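Local coordinates for glycosylation Associate Protein 3 (Streptococcus agalactiae serotype V, PDB 6OYC) that probably takes part, as a member of the Gap123 complex, in glycosylation and accessory Sec export of cell-surface proteins, at residues 48-53 with 57-62; 44-49 with 131-136. All coordinates share one frame; numbering follows the deposited sequence.

In the fold
Both interactions belong to the beta-sheet region characteristic of this accessory Sec protein family and lie on the same side of the chain's centre, with their own centres about 14 Å apart. Strand 41-47, an outermost strand of the four-stranded antiparallel sheet, leads from interaction 2 into interaction 1, which follows around helix 52-55; segment 131-136 comes much later in the chain. The two share Ser48 and Gln49. They also touch directly: Asn60 OD1 lies 2.8 Å from Ser47 N, and Leu61 N lies 3.1 Å from Ser47 O, both probable hydrogen bonds. These bonds join loop 57-62 to the edge strand, while interaction 2 packs that sheet against strand 130-140 of the facing six-stranded sheet across the buried core.

Interaction 1 (48-53 with 57-62); sequences SQTNYQ and ISPNLP
Ser48 begins a chain reversal, built around the short helix 52-55, that follows strand 41-47, and packs against Pro59 and Leu61 of the returning loop 57-62. The touching parts run 155° apart, close to antiparallel. This places the loop beside an edge strand of a four-stranded antiparallel sheet in a domain of the galactose-binding clan. Although the CB of Ser48 heads away overall, it still meets Leu61 CB at 4.0 Å. Its hydroxyl is engaged by another strand: Ser48 OG is hydrogen-bonded to Tyr119 N of strand 118-125, which satisfies this polar end at a buried position. The Pro59 ring presses on the backbone just here, with Pro59 CB 3.4 Å from Ser48 C and 3.5 Å from Gln49 N. Gln49 therefore contributes mainly main chain, its CB directed away from the returning segment.

Thr50 supplies the polar link and points toward the other segment. Its first torsion, 70°, sets OG1 between the backbone N and the carbonyl carbon, from where OG1 donates to Ile57 O over 2.7 Å. The approach lies in the carbonyl plane with a C=O to donor angle of 146°, evidence of a well-directed bond across the mouth of the turn. The methyl, Thr50 CG2, lies 3.6 Å from both Ile57 O and Pro59 N, so it meets the same part of the returning backbone as the hydroxyl. Ile57 also brings a looser apolar contact, its CG1 lying 4.4 Å from Thr50 CG2. Pro59 CD, too, comes within 3.5 Å of Thr50 OG1. Asn51 then takes the N-cap position of the helix, its OD1 accepting a hydrogen bond from Ser54 N.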
loop_
_atom_site.group_PDB
_atom_site.type_symbol
_atom_site.label_atom_id
_atom_site.label_comp_id
_atom_site.label_asym_id
_atom_site.label_seq_id
_atom_site.Cartn_x
_atom_site.Cartn_y
_atom_site.Cartn_z
ATOM N N SER C 48 18.524 -3.916 -6.859
ATOM C CA SER C 48 18.118 -5.317 -6.909
ATOM C C SER C 48 19.083 -6.255 -6.185
ATOM O O SER C 48 18.806 -7.459 -6.102
ATOM C CB SER C 48 17.946 -5.777 -8.375
ATOM O OG SER C 48 19.136 -6.273 -8.971
ATOM N N GLN C 49 20.199 -5.745 -5.670
ATOM C CA GLN C 49 21.194 -6.576 -5.003
ATOM C C GLN C 49 22.042 -5.701 -4.094
ATOM O O GLN C 49 22.380 -4.576 -4.460
ATOM C CB GLN C 49 22.090 -7.288 -6.013
ATOM C CG GLN C 49 23.149 -8.161 -5.377
ATOM C CD GLN C 49 23.572 -9.292 -6.295
ATOM O OE1 GLN C 49 22.772 -9.818 -7.116
ATOM N NE2 GLN C 49 24.838 -9.660 -6.192
ATOM N N THR C 50 22.373 -6.221 -2.911
ATOM C CA THR C 50 23.212 -5.523 -1.944
ATOM C C THR C 50 24.120 -6.527 -1.236
ATOM O O THR C 50 23.851 -7.726 -1.201
ATOM C CB THR C 50 22.391 -4.798 -0.859
ATOM O OG1 THR C 50 21.778 -5.777 0.005
ATOM C CG2 THR C 50 21.312 -3.904 -1.438
ATOM N N ASN C 51 25.187 -6.014 -0.635
ATOM C CA ASN C 51 25.936 -6.716 0.400
ATOM C C ASN C 51 25.614 -6.017 1.717
ATOM O O ASN C 51 25.646 -4.783 1.785
ATOM C CB ASN C 51 27.454 -6.708 0.109
ATOM C CG ASN C 51 28.294 -7.111 1.330
ATOM O OD1 ASN C 51 28.671 -6.269 2.145
ATOM N ND2 ASN C 51 28.555 -8.412 1.474
ATOM N N TYR C 52 25.250 -6.789 2.745
ATOM C CA TYR C 52 24.839 -6.163 4.001
ATOM C C TYR C 52 25.922 -5.211 4.514
ATOM O O TYR C 52 25.638 -4.071 4.909
ATOM C CB TYR C 52 24.509 -7.218 5.079
ATOM C CG TYR C 52 24.550 -6.571 6.463
ATOM C CD1 TYR C 52 23.508 -5.739 6.900
ATOM C CD2 TYR C 52 25.663 -6.697 7.281
ATOM C CE1 TYR C 52 23.580 -5.082 8.126
ATOM C CE2 TYR C 52 25.738 -6.046 8.497
ATOM C CZ TYR C 52 24.692 -5.246 8.918
ATOM O OH TYR C 52 24.772 -4.609 10.132
ATOM N N GLN C 53 27.180 -5.660 4.499
ATOM C CA GLN C 53 28.228 -4.876 5.140
ATOM C C GLN C 53 28.404 -3.505 4.490
ATOM O O GLN C 53 28.601 -2.505 5.189
ATOM C CB GLN C 53 29.557 -5.635 5.136
ATOM C CG GLN C 53 30.657 -4.908 5.948
ATOM C CD GLN C 53 31.964 -5.686 5.954
ATOM O OE1 GLN C 53 32.871 -5.384 5.178
ATOM N NE2 GLN C 53 32.054 -6.712 6.803
ATOM N N ILE C 57 21.359 -2.632 4.059
ATOM C CA ILE C 57 19.965 -2.925 3.758
ATOM C C ILE C 57 19.923 -4.095 2.792
ATOM O O ILE C 57 20.891 -4.375 2.079
ATOM C CB ILE C 57 19.206 -1.743 3.117
ATOM C CG1 ILE C 57 19.938 -1.276 1.845
ATOM C CG2 ILE C 57 18.979 -0.613 4.133
ATOM C CD1 ILE C 57 19.097 -0.314 0.996
ATOM N N SER C 58 18.779 -4.775 2.779
ATOM C CA SER C 58 18.445 -5.745 1.757
ATOM C C SER C 58 18.118 -5.035 0.443
ATOM O O SER C 58 17.731 -3.865 0.446
ATOM C CB SER C 58 17.243 -6.568 2.213
ATOM O OG SER C 58 17.571 -7.328 3.361
ATOM N N PRO C 59 18.245 -5.718 -0.695
ATOM C CA PRO C 59 17.757 -5.115 -1.936
ATOM C C PRO C 59 16.286 -4.794 -1.770
ATOM O O PRO C 59 15.558 -5.484 -1.057
ATOM C CB PRO C 59 17.974 -6.212 -2.984
ATOM C CG PRO C 59 17.950 -7.476 -2.194
ATOM C CD PRO C 59 18.631 -7.129 -0.896
ATOM N N ASN C 60 15.852 -3.727 -2.420
ATOM C CA ASN C 60 14.454 -3.328 -2.357
ATOM C C ASN C 60 13.791 -3.422 -3.726
ATOM O O ASN C 60 12.656 -2.954 -3.895
ATOM C CB ASN C 60 14.339 -1.914 -1.769
ATOM C CG ASN C 60 15.438 -0.991 -2.277
ATOM O OD1 ASN C 60 15.906 -1.135 -3.401
ATOM N ND2 ASN C 60 15.865 -0.059 -1.444
ATOM N N LEU C 61 14.469 -4.024 -4.703
ATOM C CA LEU C 61 13.911 -4.328 -6.011
ATOM C C LEU C 61 13.868 -5.839 -6.203
ATOM O O LEU C 61 14.799 -6.536 -5.787
ATOM C CB LEU C 61 14.740 -3.690 -7.158
ATOM C CG LEU C 61 14.813 -2.157 -7.083
ATOM C CD1 LEU C 61 15.671 -1.563 -8.203
ATOM C CD2 LEU C 61 13.398 -1.554 -7.087
ATOM N N PRO C 62 12.831 -6.369 -6.839
ATOM C CA PRO C 62 12.728 -7.820 -7.001
ATOM C C PRO C 62 13.597 -8.333 -8.135
ATOM O O PRO C 62 13.962 -7.614 -9.072
ATOM C CB PRO C 62 11.245 -8.033 -7.337
ATOM C CG PRO C 62 10.881 -6.785 -8.124
ATOM C CD PRO C 62 11.706 -5.657 -7.477
#

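Interaction 2 (44-49 with 131-136); sequences YTWSSQ and FTFHYL
Ser47 OG donates to Gln49 O at 2.8 Å, bridging the residues that follow Trp46 as the strand gives way to loop; Trp46 is the residue that reaches across to Phe133 and Leu136. The donor is tilted from the carbonyl plane, so the bond is not an in-plane one. Trp46 itself points toward strand 130-140, and its NE1 is hydrogen-bonded to Tyr8 O, which satisfies the indole nitrogen and limits how the ring can turn. The far end of the indole does the touching: Trp46 CH2 meets Phe133 CZ at 3.8 Å. The two side chains come from opposite directions, and their six-membered rings meet obliquely, centroids 5.8 Å apart and planes at 40°.

The strands approach no closer than 10.4 Å between Trp46 CA and Leu136 CA, and no hydrogen bond joins them. This is the facing of two sheets in a beta-sandwich, with side chains filling the core. A classic beta bulge, in which His134 and Tyr135 both face Asn75 of strand 69-78, interrupts the alternation of the strand and is consistent with Phe133 and Leu136, three residues apart, both pointing inward. With CG of Phe133 anti to the backbone N (chi1 172°), the ring extends to the indole. Leu136 CD1 makes a CH-pi contact 4.2 Å from the centroid of the Trp46 six-membered ring, off-centre at 29° from the normal. The opposite side of the indole plane is taken by Tyr44, whose CD2 lies 3.3 Å above the Trp46 ring.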
loop_
_atom_site.group_PDB
_atom_site.type_symbol
_atom_site.label_atom_id
_atom_site.label_comp_id
_atom_site.label_asym_id
_atom_site.label_seq_id
_atom_site.Cartn_x
_atom_site.Cartn_y
_atom_site.Cartn_z
ATOM N N TYR C 44 17.392 9.555 -5.244
ATOM C CA TYR C 44 17.247 8.291 -4.548
ATOM C C TYR C 44 17.468 7.158 -5.536
ATOM O O TYR C 44 17.057 7.254 -6.697
ATOM C CB TYR C 44 15.859 8.176 -3.890
ATOM C CG TYR C 44 15.813 7.004 -2.961
ATOM C CD1 TYR C 44 16.438 7.058 -1.720
ATOM C CD2 TYR C 44 15.210 5.810 -3.346
ATOM C CE1 TYR C 44 16.441 5.966 -0.878
ATOM C CE2 TYR C 44 15.193 4.712 -2.499
ATOM C CZ TYR C 44 15.808 4.798 -1.262
ATOM O OH TYR C 44 15.820 3.712 -0.420
ATOM N N THR C 45 18.093 6.081 -5.066
ATOM C CA THR C 45 18.342 4.906 -5.894
ATOM C C THR C 45 17.942 3.644 -5.142
ATOM O O THR C 45 18.392 3.417 -4.013
ATOM C CB THR C 45 19.815 4.822 -6.325
ATOM O OG1 THR C 45 20.099 5.888 -7.235
ATOM C CG2 THR C 45 20.095 3.497 -7.051
ATOM N N TRP C 46 17.102 2.834 -5.781
ATOM C CA TRP C 46 16.739 1.492 -5.354
ATOM C C TRP C 46 17.620 0.462 -6.058
ATOM O O TRP C 46 18.080 0.678 -7.181
ATOM C CB TRP C 46 15.277 1.198 -5.687
ATOM C CG TRP C 46 14.269 2.082 -5.034
ATOM C CD1 TRP C 46 13.614 1.841 -3.864
ATOM C CD2 TRP C 46 13.757 3.327 -5.535
ATOM N NE1 TRP C 46 12.737 2.865 -3.591
ATOM C CE2 TRP C 46 12.797 3.786 -4.605
ATOM C CE3 TRP C 46 14.024 4.102 -6.668
ATOM C CZ2 TRP C 46 12.103 4.990 -4.772
ATOM C CZ3 TRP C 46 13.325 5.292 -6.839
ATOM C CH2 TRP C 46 12.380 5.725 -5.895
ATOM N N SER C 47 17.813 -0.692 -5.418
ATOM C CA SER C 47 18.738 -1.671 -5.978
ATOM C C SER C 47 18.192 -3.092 -5.862
ATOM O O SER C 47 17.514 -3.441 -4.889
ATOM C CB SER C 47 20.118 -1.586 -5.294
ATOM O OG SER C 47 20.968 -2.577 -5.848
ATOM N N SER C 48 18.524 -3.916 -6.859
ATOM C CA SER C 48 18.118 -5.317 -6.909
ATOM C C SER C 48 19.083 -6.255 -6.185
ATOM O O SER C 48 18.806 -7.459 -6.102
ATOM C CB SER C 48 17.946 -5.777 -8.375
ATOM O OG SER C 48 19.136 -6.273 -8.971
ATOM N N GLN C 49 20.199 -5.745 -5.670
ATOM C CA GLN C 49 21.194 -6.576 -5.003
ATOM C C GLN C 49 22.042 -5.701 -4.094
ATOM O O GLN C 49 22.380 -4.576 -4.460
ATOM C CB GLN C 49 22.090 -7.288 -6.013
ATOM C CG GLN C 49 23.149 -8.161 -5.377
ATOM C CD GLN C 49 23.572 -9.292 -6.295
ATOM O OE1 GLN C 49 22.772 -9.818 -7.116
ATOM N NE2 GLN C 49 24.838 -9.660 -6.192
ATOM N N PHE C 131 7.731 18.850 -5.374
ATOM C CA PHE C 131 6.930 17.690 -5.733
ATOM C C PHE C 131 6.690 16.834 -4.494
ATOM O O PHE C 131 7.414 16.934 -3.496
ATOM C CB PHE C 131 7.598 16.875 -6.848
ATOM C CG PHE C 131 8.912 16.238 -6.448
ATOM C CD1 PHE C 131 8.935 15.019 -5.788
ATOM C CD2 PHE C 131 10.112 16.846 -6.752
ATOM C CE1 PHE C 131 10.134 14.432 -5.430
ATOM C CE2 PHE C 131 11.321 16.257 -6.397
ATOM C CZ PHE C 131 11.332 15.058 -5.736
ATOM N N THR C 132 5.664 15.976 -4.585
ATOM C CA THR C 132 5.386 14.931 -3.605
ATOM C C THR C 132 5.504 13.585 -4.299
ATOM O O THR C 132 4.735 13.289 -5.217
ATOM C CB THR C 132 3.990 15.074 -2.983
ATOM O OG1 THR C 132 3.917 16.293 -2.238
ATOM C CG2 THR C 132 3.704 13.900 -2.036
ATOM N N PHE C 133 6.457 12.772 -3.859
ATOM C CA PHE C 133 6.649 11.431 -4.391
ATOM C C PHE C 133 5.911 10.428 -3.516
ATOM O O PHE C 133 6.029 10.464 -2.285
ATOM C CB PHE C 133 8.133 11.075 -4.460
ATOM C CG PHE C 133 8.395 9.642 -4.830
ATOM C CD1 PHE C 133 8.397 9.246 -6.163
ATOM C CD2 PHE C 133 8.621 8.684 -3.845
ATOM C CE1 PHE C 133 8.631 7.919 -6.505
ATOM C CE2 PHE C 133 8.856 7.370 -4.177
ATOM C CZ PHE C 133 8.867 6.981 -5.506
ATOM N N HIS C 134 5.160 9.533 -4.150
ATOM C CA HIS C 134 4.431 8.488 -3.432
ATOM C C HIS C 134 5.112 7.136 -3.567
ATOM O O HIS C 134 5.483 6.531 -2.559
ATOM C CB HIS C 134 2.978 8.406 -3.926
ATOM C CG HIS C 134 2.222 9.678 -3.732
ATOM N ND1 HIS C 134 1.993 10.216 -2.483
ATOM C CD2 HIS C 134 1.680 10.542 -4.623
ATOM C CE1 HIS C 134 1.327 11.350 -2.612
ATOM N NE2 HIS C 134 1.128 11.573 -3.899
ATOM N N TYR C 135 5.279 6.647 -4.793
ATOM C CA TYR C 135 5.859 5.324 -4.983
ATOM C C TYR C 135 6.100 5.078 -6.463
ATOM O O TYR C 135 5.627 5.814 -7.335
ATOM C CB TYR C 135 4.968 4.216 -4.405
ATOM C CG TYR C 135 3.568 4.150 -4.973
ATOM C CD1 TYR C 135 3.327 3.624 -6.242
ATOM C CD2 TYR C 135 2.473 4.586 -4.222
ATOM C CE1 TYR C 135 2.032 3.543 -6.756
ATOM C CE2 TYR C 135 1.173 4.508 -4.729
ATOM C CZ TYR C 135 0.956 3.991 -5.992
ATOM O OH TYR C 135 -0.333 3.924 -6.490
ATOM N N LEU C 136 6.843 4.019 -6.729
ATOM C CA LEU C 136 6.906 3.425 -8.046
ATOM C C LEU C 136 6.234 2.063 -7.971
ATOM O O LEU C 136 6.224 1.423 -6.912
ATOM C CB LEU C 136 8.344 3.279 -8.534
ATOM C CG LEU C 136 9.246 4.517 -8.593
ATOM C CD1 LEU C 136 10.606 4.099 -9.080
ATOM C CD2 LEU C 136 8.703 5.584 -9.518
#